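Local coordinates for abhydrolase domain-containing protein (PDB 5H3H), which is an esterase of the alpha/beta hydrolase fold that probably hydrolyses carboxylic esters and may also act as a perhydrolase, at residues B[158-161]-B[162-166]; B[173-176]-B[177-181]. One frame throughout, in Å; residues are numbered along the deposited sequence.

Contact 1: B[158-161]-B[162-166]; sequences KGFG and EIFFA
Phe160 and Phe164 meet along one flank of the helix: Phe160 CE2 lies at the rim of the Phe164 ring, in its plane, 3.5 Å from Phe164 CD2. With centroids 5.5 Å apart and planes at 80°, the two rings meet obliquely. Phe164 CD1 in turn sits over one face of Phe165, 3.5 Å above that ring and offset toward its rim. Four residues apart, Phe160 and Phe164 share a flank, and their like first torsions, CG anti to the backbone N in both (chi1 -172° and -159°), bring the rings together. These are the last turns of helix 153-164, in the region between strands 114-120 and 211-217 where alpha/beta hydrolases commonly carry their cap. Here Phe164 touches the bound ethaneperoxoic acid and packs edge-to-face with His248 of the putative catalytic triad. The backbone bonding shortens on the way: Glu162 N still reaches back four residues to Lys158 O (3.1 Å), whereas Ile163 N reaches three, to Phe160 O (3.1 Å). On the outer side Glu162 CG rests 3.3 Å from Lys158 O, and a water donates to Gly159 O (2.6 Å) and weakly to Glu162 OE1.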
loop_
_atom_site.group_PDB
_atom_site.type_symbol
_atom_site.label_atom_id
_atom_site.label_comp_id
_atom_site.label_asym_id
_atom_site.label_seq_id
_atom_site.Cartn_x
_atom_site.Cartn_y
_atom_site.Cartn_z
ATOM N N LYS B 158 -33.395 5.099 -17.410
ATOM C CA LYS B 158 -34.289 4.069 -17.981
ATOM C C LYS B 158 -33.553 3.321 -19.128
ATOM O O LYS B 158 -33.549 2.082 -19.200
ATOM C CB LYS B 158 -35.579 4.717 -18.462
ATOM C CG LYS B 158 -36.619 3.740 -19.000
ATOM C CD LYS B 158 -37.825 4.569 -19.502
ATOM C CE LYS B 158 -38.649 3.843 -20.558
ATOM N NZ LYS B 158 -39.239 2.626 -19.967
ATOM N N GLY B 159 -32.840 4.083 -19.935
ATOM C CA GLY B 159 -32.027 3.530 -20.992
ATOM C C GLY B 159 -30.934 2.646 -20.496
ATOM O O GLY B 159 -30.711 1.596 -21.040
ATOM N N PHE B 160 -30.254 3.057 -19.432
ATOM C CA PHE B 160 -29.227 2.213 -18.816
ATOM C C PHE B 160 -29.792 0.904 -18.169
ATOM O O PHE B 160 -29.238 -0.205 -18.330
ATOM C CB PHE B 160 -28.441 3.118 -17.836
ATOM C CG PHE B 160 -27.206 2.465 -17.247
ATOM C CD1 PHE B 160 -26.103 2.179 -18.056
ATOM C CD2 PHE B 160 -27.131 2.183 -15.889
ATOM C CE1 PHE B 160 -24.968 1.592 -17.501
ATOM C CE2 PHE B 160 -25.984 1.588 -15.322
ATOM C CZ PHE B 160 -24.913 1.306 -16.129
ATOM N N GLY B 161 -30.938 1.017 -17.485
ATOM C CA GLY B 161 -31.717 -0.135 -16.932
ATOM C C GLY B 161 -32.028 -1.213 -17.987
ATOM O O GLY B 161 -31.967 -2.406 -17.705
ATOM N N GLU B 162 -32.311 -0.752 -19.210
ATOM C CA GLU B 162 -32.612 -1.622 -20.350
ATOM C C GLU B 162 -31.439 -2.490 -20.812
ATOM O O GLU B 162 -31.647 -3.598 -21.315
ATOM C CB GLU B 162 -33.183 -0.781 -21.534
ATOM C CG GLU B 162 -34.627 -0.329 -21.250
ATOM C CD GLU B 162 -35.172 0.705 -22.219
ATOM O OE1 GLU B 162 -34.415 1.569 -22.705
ATOM O OE2 GLU B 162 -36.383 0.660 -22.488
ATOM N N ILE B 163 -30.218 -1.984 -20.630
ATOM C CA ILE B 163 -28.991 -2.702 -20.988
ATOM C C ILE B 163 -28.336 -3.390 -19.749
ATOM O O ILE B 163 -27.328 -4.023 -19.871
ATOM C CB ILE B 163 -28.072 -1.701 -21.781
ATOM C CG1 ILE B 163 -27.466 -2.403 -22.972
ATOM C CG2 ILE B 163 -27.063 -0.930 -20.925
ATOM C CD1 ILE B 163 -26.398 -1.649 -23.757
ATOM N N PHE B 164 -28.973 -3.310 -18.578
ATOM C CA PHE B 164 -28.400 -3.694 -17.263
ATOM C C PHE B 164 -28.699 -5.140 -16.940
ATOM O O PHE B 164 -27.894 -5.803 -16.300
ATOM C CB PHE B 164 -28.997 -2.774 -16.189
ATOM C CG PHE B 164 -28.189 -2.668 -14.919
ATOM C CD1 PHE B 164 -28.213 -3.671 -13.995
ATOM C CD2 PHE B 164 -27.425 -1.540 -14.658
ATOM C CE1 PHE B 164 -27.457 -3.554 -12.829
ATOM C CE2 PHE B 164 -26.702 -1.411 -13.484
ATOM C CZ PHE B 164 -26.727 -2.410 -12.586
ATOM N N PHE B 165 -29.833 -5.665 -17.414
ATOM C CA PHE B 165 -30.323 -6.977 -16.994
ATOM C C PHE B 165 -30.535 -7.818 -18.222
ATOM O O PHE B 165 -30.938 -7.315 -19.251
ATOM C CB PHE B 165 -31.623 -6.867 -16.200
ATOM C CG PHE B 165 -31.487 -6.126 -14.904
ATOM C CD1 PHE B 165 -30.778 -6.682 -13.852
ATOM C CD2 PHE B 165 -32.041 -4.846 -14.750
ATOM C CE1 PHE B 165 -30.625 -5.979 -12.635
ATOM C CE2 PHE B 165 -31.886 -4.148 -13.550
ATOM C CZ PHE B 165 -31.179 -4.721 -12.495
ATOM N N ALA B 166 -30.244 -9.099 -18.109
ATOM C CA ALA B 166 -30.477 -10.013 -19.233
ATOM C C ALA B 166 -31.952 -10.420 -19.307
ATOM O O ALA B 166 -32.457 -10.724 -20.379
ATOM C CB ALA B 166 -29.583 -11.235 -19.106
HETATM O O HOH W 1 -31.174 1.755 -23.634
#

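Contact 2: B[173-176]-B[177-181]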
loop_
_atom_site.group_PDB
_atom_site.type_symbol
_atom_site.label_atom_id
_atom_site.label_comp_id
_atom_site.label_asym_id
_atom_site.label_seq_id
_atom_site.Cartn_x
_atom_site.Cartn_y
_atom_site.Cartn_z
ATOM N N LEU B 173 -40.081 -4.404 -9.336
ATOM C CA LEU B 173 -38.666 -4.582 -9.099
ATOM C C LEU B 173 -37.798 -3.600 -9.921
ATOM O O LEU B 173 -36.902 -3.004 -9.390
ATOM C CB LEU B 173 -38.136 -5.984 -9.375
ATOM C CG LEU B 173 -37.381 -6.852 -8.385
ATOM C CD1 LEU B 173 -36.401 -7.841 -9.012
ATOM C CD2 LEU B 173 -36.759 -6.131 -7.175
ATOM N N GLN B 174 -38.072 -3.477 -11.210
ATOM C CA GLN B 174 -37.370 -2.507 -12.037
ATOM C C GLN B 174 -37.534 -1.092 -11.524
ATOM O O GLN B 174 -36.574 -0.346 -11.556
ATOM C CB GLN B 174 -37.813 -2.540 -13.481
ATOM C CG GLN B 174 -37.381 -3.750 -14.275
ATOM C CD GLN B 174 -37.854 -3.687 -15.740
ATOM O OE1 GLN B 174 -37.538 -2.737 -16.481
ATOM N NE2 GLN B 174 -38.582 -4.709 -16.173
ATOM N N GLN B 175 -38.737 -0.709 -11.058
ATOM C CA GLN B 175 -38.952 0.642 -10.580
ATOM C C GLN B 175 -38.150 0.917 -9.302
ATOM O O GLN B 175 -37.621 2.018 -9.094
ATOM C CB GLN B 175 -40.418 0.911 -10.331
ATOM C CG GLN B 175 -40.777 2.376 -10.037
ATOM C CD GLN B 175 -40.595 3.342 -11.240
ATOM O OE1 GLN B 175 -40.831 2.988 -12.384
ATOM N NE2 GLN B 175 -40.142 4.571 -10.961
ATOM N N TRP B 176 -38.127 -0.064 -8.425
ATOM C CA TRP B 176 -37.282 0.014 -7.252
ATOM C C TRP B 176 -35.835 0.349 -7.638
ATOM O O TRP B 176 -35.199 1.197 -7.014
ATOM C CB TRP B 176 -37.404 -1.283 -6.406
ATOM C CG TRP B 176 -36.302 -1.437 -5.399
ATOM C CD1 TRP B 176 -36.175 -0.773 -4.182
ATOM C CD2 TRP B 176 -35.162 -2.246 -5.526
ATOM N NE1 TRP B 176 -35.014 -1.114 -3.596
ATOM C CE2 TRP B 176 -34.385 -2.053 -4.369
ATOM C CE3 TRP B 176 -34.698 -3.113 -6.517
ATOM C CZ2 TRP B 176 -33.141 -2.704 -4.172
ATOM C CZ3 TRP B 176 -33.482 -3.803 -6.306
ATOM C CH2 TRP B 176 -32.703 -3.556 -5.134
ATOM N N PHE B 177 -35.300 -0.387 -8.598
ATOM C CA PHE B 177 -33.914 -0.270 -8.978
ATOM C C PHE B 177 -33.641 1.061 -9.643
ATOM O O PHE B 177 -32.644 1.731 -9.329
ATOM C CB PHE B 177 -33.438 -1.465 -9.806
ATOM C CG PHE B 177 -31.984 -1.413 -10.106
ATOM C CD1 PHE B 177 -31.055 -1.706 -9.099
ATOM C CD2 PHE B 177 -31.535 -1.001 -11.346
ATOM C CE1 PHE B 177 -29.686 -1.621 -9.342
ATOM C CE2 PHE B 177 -30.163 -0.948 -11.608
ATOM C CZ PHE B 177 -29.240 -1.249 -10.600
ATOM N N HIS B 178 -34.548 1.448 -10.537
ATOM C CA HIS B 178 -34.533 2.793 -11.113
ATOM C C HIS B 178 -34.472 3.926 -10.058
ATOM O O HIS B 178 -33.600 4.814 -10.112
ATOM C CB HIS B 178 -35.760 2.945 -11.976
ATOM C CG HIS B 178 -35.819 4.247 -12.696
ATOM N ND1 HIS B 178 -36.632 5.274 -12.306
ATOM C CD2 HIS B 178 -35.122 4.709 -13.757
ATOM C CE1 HIS B 178 -36.471 6.301 -13.116
ATOM N NE2 HIS B 178 -35.573 5.974 -14.014
ATOM N N ASN B 179 -35.369 3.862 -9.062
ATOM C CA ASN B 179 -35.430 4.893 -8.045
ATOM C C ASN B 179 -34.159 4.969 -7.169
ATOM O O ASN B 179 -33.831 6.080 -6.715
ATOM C CB ASN B 179 -36.664 4.746 -7.175
ATOM C CG ASN B 179 -37.946 5.116 -7.886
ATOM O OD1 ASN B 179 -37.961 5.723 -8.962
ATOM N ND2 ASN B 179 -39.038 4.776 -7.280
ATOM N N LEU B 180 -33.420 3.837 -7.003
ATOM C CA LEU B 180 -32.126 3.847 -6.314
ATOM C C LEU B 180 -31.145 4.764 -7.052
ATOM O O LEU B 180 -30.353 5.445 -6.431
ATOM C CB LEU B 180 -31.462 2.466 -6.290
ATOM C CG LEU B 180 -32.149 1.290 -5.655
ATOM C CD1 LEU B 180 -31.219 0.094 -5.827
ATOM C CD2 LEU B 180 -32.481 1.624 -4.214
ATOM N N SER B 181 -31.212 4.779 -8.388
ATOM C CA SER B 181 -30.401 5.638 -9.154
ATOM C C SER B 181 -30.904 7.058 -9.255
ATOM O O SER B 181 -30.086 7.967 -9.299
ATOM C CB SER B 181 -30.135 5.057 -10.555
ATOM O OG SER B 181 -29.203 3.937 -10.473
#
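Four successive i to i+4 hydrogen bonds carry the backbone from Leu173-Trp176 into Phe177-Leu180, the straightest being His178 N to Gln174 O at 2.9 Å and 174°. On this regular frame Trp176 and Leu180, one turn apart, form a CH-pi contact: Leu180 CD1 stands 4.1 Å from the centroid of the Trp176 six-membered ring, 22° off its normal. The second methyl lies by the five-membered ring, Leu180 CD2 3.8 Å from Trp176 NE1. With CG anti to its own N (chi1 164°), Trp176 lays its ring alongside the start of Phe177, CE3 coming 3.9 Å from Phe177 CB. An alanine in place of Trp176 would probably leave Leu180 CD1 without the aromatic face it rests on and take away the cover over Phe177 CB. On the polar flank Gln175 bends at its second torsion and NE2 gives Asn179 OD1 a weak bond (3.2 Å), the two amide planes steeply inclined. His178 ND1 is buried with no partner in the model, while NE2 makes a weak bond to Pro154 O. Around the helix, Leu173 and Trp176 lean on Tyr39 and Glu38 of helix 38-46, Phe177 and Leu180 on Met36 in the loop after strand 23-27, and His178 and Ser181 on Leu157 of helix 153-164.

Contacts 1 and 2 belong to consecutive helices, 153-164 and 171-182, with centres about 11 Å apart. Both are partly buried, and each sends a buried phenylalanine inward, whereas Trp176 remains partly exposed: Phe164 CZ meets Phe177 CZ at 3.4 Å, and Phe165 packs edge-to-face on Phe177. Contact 1 reaches the ligand directly, while the Phe177 side chain of contact 2 stays about 6 Å from it, consistent with a second-shell place. Their exposed sides differ too, with Lys158 and Glu162 near each other beyond salt-bridge distance in one, and neutral amides in the other. Four-residue bonds join the two halves of contact 2, while contact 1 passes to three-residue bonds, the last of them weak.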